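Long-range contact in protein (soluble lytic transglycosylase SLT70) (Escherichia coli, PDB 1QSA), which cleaves the glycosidic bonds between N-acetylmuramic acid and N-acetylglucosamine in peptidoglycan, forming a 1,6-anhydro bond in the N-acetylmuramic acid residue: residues L50-R63 with L74-E86. Residues are numbered along the deposited sequence; the frame is centred on the assembly and turned at random. Where two conformers were deposited one is given.
With SO4 (sulfate ion), chain I.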
loop_
_atom_site.group_PDB
_atom_site.type_symbol
_atom_site.label_atom_id
_atom_site.label_comp_id
_atom_site.label_asym_id
_atom_site.label_seq_id
_atom_site.Cartn_x
_atom_site.Cartn_y
_atom_site.Cartn_z
ATOM N N LEU A 50 -23.808 -16.914 -16.861
ATOM C CA LEU A 50 -22.856 -16.360 -17.823
ATOM C C LEU A 50 -22.413 -17.336 -18.919
ATOM O O LEU A 50 -22.200 -16.932 -20.058
ATOM C CB LEU A 50 -21.632 -15.761 -17.114
ATOM C CG LEU A 50 -20.906 -14.700 -17.956
ATOM C CD1 LEU A 50 -21.820 -13.489 -18.205
ATOM C CD2 LEU A 50 -19.592 -14.281 -17.286
ATOM N N MET A 51 -22.324 -18.619 -18.583
ATOM C CA MET A 51 -21.889 -19.612 -19.577
ATOM C C MET A 51 -22.868 -19.808 -20.737
ATOM O O MET A 51 -22.490 -20.323 -21.784
ATOM C CB MET A 51 -21.591 -20.953 -18.906
ATOM C CG MET A 51 -20.359 -20.938 -18.015
ATOM S SD MET A 51 -19.995 -22.593 -17.358
ATOM C CE MET A 51 -18.250 -22.480 -17.123
ATOM N N ASN A 52 -24.111 -19.363 -20.560
ATOM C CA ASN A 52 -25.134 -19.509 -21.592
ATOM C C ASN A 52 -25.646 -18.181 -22.137
ATOM O O ASN A 52 -26.603 -18.144 -22.913
ATOM C CB ASN A 52 -26.290 -20.336 -21.031
ATOM C CG ASN A 52 -25.868 -21.749 -20.694
ATOM O OD1 ASN A 52 -25.291 -22.445 -21.528
ATOM N ND2 ASN A 52 -26.127 -22.171 -19.472
ATOM N N GLN A 53 -25.001 -17.088 -21.749
ATOM C CA GLN A 53 -25.436 -15.782 -22.214
ATOM C C GLN A 53 -24.950 -15.400 -23.604
ATOM O O GLN A 53 -23.773 -15.584 -23.934
ATOM C CB GLN A 53 -24.973 -14.681 -21.250
ATOM C CG GLN A 53 -25.581 -14.732 -19.881
ATOM C CD GLN A 53 -27.034 -14.316 -19.868
ATOM O OE1 GLN A 53 -27.586 -13.886 -20.890
ATOM N NE2 GLN A 53 -27.669 -14.447 -18.709
ATOM N N PRO A 54 -25.864 -14.911 -24.465
ATOM C CA PRO A 54 -25.411 -14.507 -25.798
ATOM C C PRO A 54 -24.704 -13.150 -25.634
ATOM O O PRO A 54 -25.067 -12.355 -24.760
ATOM C CB PRO A 54 -26.718 -14.381 -26.593
ATOM C CG PRO A 54 -27.752 -14.089 -25.552
ATOM C CD PRO A 54 -27.338 -14.950 -24.382
ATOM N N ALA A 55 -23.702 -12.887 -26.464
ATOM C CA ALA A 55 -22.943 -11.649 -26.378
ATOM C C ALA A 55 -23.809 -10.389 -26.432
ATOM O O ALA A 55 -23.506 -9.396 -25.777
ATOM C CB ALA A 55 -21.868 -11.608 -27.474
ATOM N N VAL A 56 -24.887 -10.426 -27.213
ATOM C CA VAL A 56 -25.759 -9.267 -27.346
ATOM C C VAL A 56 -26.364 -8.824 -26.005
ATOM O O VAL A 56 -26.481 -7.629 -25.740
ATOM C CB VAL A 56 -26.851 -9.520 -28.408
ATOM C CG1 VAL A 56 -27.928 -10.465 -27.851
ATOM C CG2 VAL A 56 -27.411 -8.171 -28.939
ATOM N N THR A 57 -26.684 -9.781 -25.143
ATOM C CA THR A 57 -27.250 -9.456 -23.840
ATOM C C THR A 57 -26.216 -8.708 -23.002
ATOM O O THR A 57 -26.522 -7.701 -22.356
ATOM C CB THR A 57 -27.704 -10.735 -23.107
ATOM O OG1 THR A 57 -28.778 -11.333 -23.836
ATOM C CG2 THR A 57 -28.162 -10.427 -21.685
ATOM N N VAL A 58 -24.976 -9.179 -23.059
ATOM C CA VAL A 58 -23.895 -8.563 -22.292
ATOM C C VAL A 58 -23.564 -7.178 -22.826
ATOM O O VAL A 58 -23.427 -6.222 -22.061
ATOM C CB VAL A 58 -22.637 -9.471 -22.274
ATOM C CG1 VAL A 58 -21.525 -8.828 -21.440
ATOM C CG2 VAL A 58 -23.006 -10.842 -21.682
ATOM N N THR A 59 -23.420 -7.078 -24.146
ATOM C CA THR A 59 -23.143 -5.806 -24.805
ATOM C C THR A 59 -24.219 -4.769 -24.448
ATOM O O THR A 59 -23.893 -3.629 -24.119
ATOM C CB THR A 59 -23.103 -5.998 -26.340
ATOM O OG1 THR A 59 -21.988 -6.834 -26.668
ATOM C CG2 THR A 59 -22.968 -4.662 -27.074
ATOM N N ASN A 60 -25.488 -5.168 -24.511
ATOM C CA ASN A 60 -26.588 -4.249 -24.198
ATOM C C ASN A 60 -26.509 -3.756 -22.757
ATOM O O ASN A 60 -26.676 -2.561 -22.498
ATOM C CB ASN A 60 -27.950 -4.892 -24.469
ATOM C CG ASN A 60 -28.237 -5.047 -25.958
ATOM O OD1 ASN A 60 -27.547 -4.466 -26.803
ATOM N ND2 ASN A 60 -29.255 -5.836 -26.285
ATOM N N PHE A 61 -26.179 -4.657 -21.835
ATOM C CA PHE A 61 -26.072 -4.283 -20.429
ATOM C C PHE A 61 -24.908 -3.319 -20.184
ATOM O O PHE A 61 -25.045 -2.318 -19.481
ATOM C CB PHE A 61 -25.925 -5.525 -19.538
ATOM C CG PHE A 61 -25.809 -5.199 -18.078
ATOM C CD1 PHE A 61 -26.926 -4.777 -17.357
ATOM C CD2 PHE A 61 -24.575 -5.279 -17.419
ATOM C CE1 PHE A 61 -26.818 -4.436 -16.007
ATOM C CE2 PHE A 61 -24.464 -4.939 -16.074
ATOM C CZ PHE A 61 -25.596 -4.517 -15.370
ATOM N N VAL A 62 -23.760 -3.621 -20.772
ATOM C CA VAL A 62 -22.590 -2.778 -20.608
ATOM C C VAL A 62 -22.837 -1.379 -21.196
ATOM O O VAL A 62 -22.538 -0.371 -20.552
ATOM C CB VAL A 62 -21.354 -3.442 -21.252
ATOM C CG1 VAL A 62 -20.153 -2.505 -21.227
ATOM C CG2 VAL A 62 -21.043 -4.744 -20.537
ATOM N N ARG A 63 -23.445 -1.309 -22.378
ATOM C CA ARG A 63 -23.694 -0.003 -23.006
ATOM C C ARG A 63 -24.740 0.819 -22.244
ATOM O O ARG A 63 -24.649 2.046 -22.182
ATOM C CB ARG A 63 -24.120 -0.152 -24.473
ATOM C CG ARG A 63 -23.254 -1.077 -25.332
ATOM C CD ARG A 63 -21.757 -1.055 -24.987
ATOM N NE ARG A 63 -21.260 -2.419 -24.774
ATOM C CZ ARG A 63 -19.980 -2.762 -24.631
ATOM N NH1 ARG A 63 -19.015 -1.841 -24.691
ATOM N NH2 ARG A 63 -19.662 -4.042 -24.431
ATOM N N LEU A 74 -17.471 -6.453 -16.097
ATOM C CA LEU A 74 -18.123 -7.503 -16.889
ATOM C C LEU A 74 -17.542 -7.621 -18.304
ATOM O O LEU A 74 -17.558 -8.708 -18.898
ATOM C CB LEU A 74 -19.640 -7.274 -16.954
ATOM C CG LEU A 74 -20.481 -8.339 -17.680
ATOM C CD1 LEU A 74 -20.291 -9.715 -17.033
ATOM C CD2 LEU A 74 -21.959 -7.940 -17.674
ATOM N N GLN A 75 -17.018 -6.518 -18.835
ATOM C CA GLN A 75 -16.417 -6.505 -20.173
ATOM C C GLN A 75 -15.243 -7.502 -20.233
ATOM O O GLN A 75 -15.174 -8.368 -21.122
ATOM C CB GLN A 75 -15.935 -5.095 -20.505
ATOM C CG GLN A 75 -15.448 -4.917 -21.928
ATOM C CD GLN A 75 -16.550 -5.092 -22.962
ATOM O OE1 GLN A 75 -17.739 -5.140 -22.630
ATOM N NE2 GLN A 75 -16.156 -5.203 -24.223
ATOM N N SER A 76 -14.319 -7.383 -19.278
ATOM C CA SER A 76 -13.184 -8.302 -19.214
ATOM C C SER A 76 -13.618 -9.711 -18.799
ATOM O O SER A 76 -13.102 -10.690 -19.333
ATOM C CB SER A 76 -12.094 -7.780 -18.261
ATOM O OG SER A 76 -11.392 -6.693 -18.833
ATOM N N ARG A 77 -14.589 -9.819 -17.885
ATOM C CA ARG A 77 -15.083 -11.123 -17.442
ATOM C C ARG A 77 -15.731 -11.901 -18.604
ATOM O O ARG A 77 -15.484 -13.105 -18.777
ATOM C CB ARG A 77 -16.087 -10.950 -16.305
ATOM C CG ARG A 77 -16.643 -12.259 -15.766
ATOM C CD ARG A 77 -17.562 -12.014 -14.571
ATOM N NE ARG A 77 -18.203 -13.250 -14.128
ATOM C CZ ARG A 77 -18.978 -13.356 -13.048
ATOM N NH1 ARG A 77 -19.227 -12.293 -12.288
ATOM N NH2 ARG A 77 -19.521 -14.530 -12.733
ATOM N N PHE A 78 -16.495 -11.203 -19.444
ATOM C CA PHE A 78 -17.142 -11.881 -20.563
ATOM C C PHE A 78 -16.131 -12.230 -21.654
ATOM O O PHE A 78 -16.300 -13.215 -22.377
ATOM C CB PHE A 78 -18.308 -11.086 -21.124
ATOM C CG PHE A 78 -19.227 -11.920 -21.964
ATOM C CD1 PHE A 78 -19.841 -13.051 -21.420
ATOM C CD2 PHE A 78 -19.461 -11.595 -23.299
ATOM C CE1 PHE A 78 -20.690 -13.854 -22.209
ATOM C CE2 PHE A 78 -20.304 -12.392 -24.088
ATOM C CZ PHE A 78 -20.913 -13.519 -23.534
ATOM N N VAL A 79 -15.081 -11.418 -21.790
ATOM C CA VAL A 79 -14.026 -11.737 -22.756
ATOM C C VAL A 79 -13.436 -13.082 -22.339
ATOM O O VAL A 79 -13.235 -13.972 -23.170
ATOM C CB VAL A 79 -12.929 -10.653 -22.772
ATOM C CG1 VAL A 79 -11.608 -11.222 -23.324
ATOM C CG2 VAL A 79 -13.367 -9.500 -23.654
ATOM N N ASN A 80 -13.216 -13.255 -21.039
ATOM C CA ASN A 80 -12.670 -14.513 -20.536
ATOM C C ASN A 80 -13.666 -15.675 -20.769
ATOM O O ASN A 80 -13.253 -16.806 -21.058
ATOM C CB ASN A 80 -12.261 -14.374 -19.062
ATOM C CG ASN A 80 -11.101 -13.409 -18.878
ATOM O OD1 ASN A 80 -10.335 -13.181 -19.802
ATOM N ND2 ASN A 80 -10.987 -12.816 -17.692
ATOM N N GLU A 81 -14.967 -15.399 -20.674
ATOM C CA GLU A 81 -15.984 -16.432 -20.916
ATOM C C GLU A 81 -15.971 -16.850 -22.386
ATOM O O GLU A 81 -16.013 -18.040 -22.699
ATOM C CB GLU A 81 -17.384 -15.942 -20.503
ATOM C CG GLU A 81 -18.575 -16.810 -20.989
ATOM C CD GLU A 81 -18.480 -18.295 -20.608
ATOM O OE1 GLU A 81 -17.770 -18.654 -19.639
ATOM O OE2 GLU A 81 -19.138 -19.110 -21.288
ATOM N N LEU A 82 -15.880 -15.874 -23.290
ATOM C CA LEU A 82 -15.837 -16.181 -24.719
ATOM C C LEU A 82 -14.567 -16.981 -25.024
ATOM O O LEU A 82 -14.590 -17.888 -25.851
ATOM C CB LEU A 82 -15.937 -14.902 -25.562
ATOM C CG LEU A 82 -17.317 -14.231 -25.472
ATOM C CD1 LEU A 82 -17.256 -12.866 -26.122
ATOM C CD2 LEU A 82 -18.392 -15.092 -26.130
ATOM N N ALA A 83 -13.481 -16.697 -24.301
ATOM C CA ALA A 83 -12.237 -17.449 -24.496
ATOM C C ALA A 83 -12.453 -18.892 -24.026
ATOM O O ALA A 83 -12.003 -19.843 -24.677
ATOM C CB ALA A 83 -11.080 -16.794 -23.725
ATOM N N ARG A 84 -13.193 -19.066 -22.930
ATOM C CA ARG A 84 -13.480 -20.404 -22.404
ATOM C C ARG A 84 -14.270 -21.222 -23.436
ATOM O O ARG A 84 -14.062 -22.433 -23.562
ATOM C CB ARG A 84 -14.279 -20.324 -21.109
ATOM C CG ARG A 84 -14.481 -21.672 -20.425
ATOM C CD ARG A 84 -15.576 -21.579 -19.355
ATOM N NE ARG A 84 -16.895 -21.333 -19.947
ATOM C CZ ARG A 84 -17.647 -22.247 -20.558
ATOM N NH1 ARG A 84 -17.253 -23.516 -20.625
ATOM N NH2 ARG A 84 -18.819 -21.905 -21.073
ATOM N N ARG A 85 -15.176 -20.563 -24.166
ATOM C CA ARG A 85 -15.974 -21.218 -25.211
ATOM C C ARG A 85 -15.163 -21.425 -26.488
ATOM O O ARG A 85 -15.647 -22.054 -27.437
ATOM C CB ARG A 85 -17.161 -20.350 -25.610
ATOM C CG ARG A 85 -18.125 -20.007 -24.490
ATOM C CD ARG A 85 -19.180 -19.060 -25.018
ATOM N NE ARG A 85 -19.982 -18.529 -23.917
ATOM C CZ ARG A 85 -21.048 -17.745 -24.065
ATOM N NH1 ARG A 85 -21.445 -17.374 -25.272
ATOM N NH2 ARG A 85 -21.701 -17.315 -22.995
ATOM N N GLU A 86 -13.953 -20.862 -26.518
ATOM C CA GLU A 86 -13.068 -20.898 -27.694
ATOM C C GLU A 86 -13.715 -20.165 -28.882
ATOM O O GLU A 86 -13.463 -20.462 -30.058
ATOM C CB GLU A 86 -12.667 -22.335 -28.058
ATOM C CG GLU A 86 -11.807 -22.990 -26.980
ATOM C CD GLU A 86 -11.348 -24.388 -27.351
ATOM O OE1 GLU A 86 -10.759 -24.556 -28.433
ATOM O OE2 GLU A 86 -11.562 -25.318 -26.549
HETATM S S SO4 I . -23.283 -15.923 -28.561
HETATM O O1 SO4 I . -22.428 -15.030 -27.758
HETATM O O2 SO4 I . -22.453 -16.662 -29.530
HETATM O O3 SO4 I . -23.957 -16.887 -27.669
HETATM O O4 SO4 I . -24.291 -15.126 -29.283
HETATM O O HOH W 1 -21.263 -22.388 -23.041
#
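Gln53 O is gripped end-on by both terminal nitrogens of Arg85: NH2 to Gln53 O is 2.9 Å at a fairly straight 159°, while NH1 meets the same oxygen more bent. The carbonyl oxygen lies in the guanidinium plane, and the extended arginine chain carries this group to the carbonyls of the turn at residues 50-53, where NH2 also gives a weak bond to Leu50 O. Glu81 fixes the rotation of the guanidinium: Arg85 NE reaches Glu81 OE2 on its anti side at 2.8 Å, whereas Arg84 takes both carboxylate oxygens side-on from the syn side, each NE somewhat out of the carboxylate plane. Two arginines would probably hold this buried glutamate ionised. A leucine in place of Arg85 would probably leave Gln53 O and Leu50 O without these donors and Glu81 with one cation instead of two, the turn less firmly tied to the helix. Met51, slender and flexible, lays CE over one face of the Arg84 guanidinium, 3.3 Å above its plane. The apolar half centres on Phe78, which points toward segment 50-63; with CG anti to the backbone N (chi1 -162°) its ring reaches Val58, Ala55 and Leu50. Val58 CG2 sits 3.6 Å from the ring centroid, almost on the normal, a CH-pi contact suited to a branched side chain; Leu50 CD1 and small Ala55 approach obliquely, and Phe94 meets it edge-to-face. Beyond, Leu74 CD2 touches both Val58 CG1 and the Phe61 ring, 3.7 Å from Phe61 CD2. Segments 55-63 and 74-84 run antiparallel, their axes at 169°, forming a helical hairpin, the kind of pairing from which an alpha-superhelix is built.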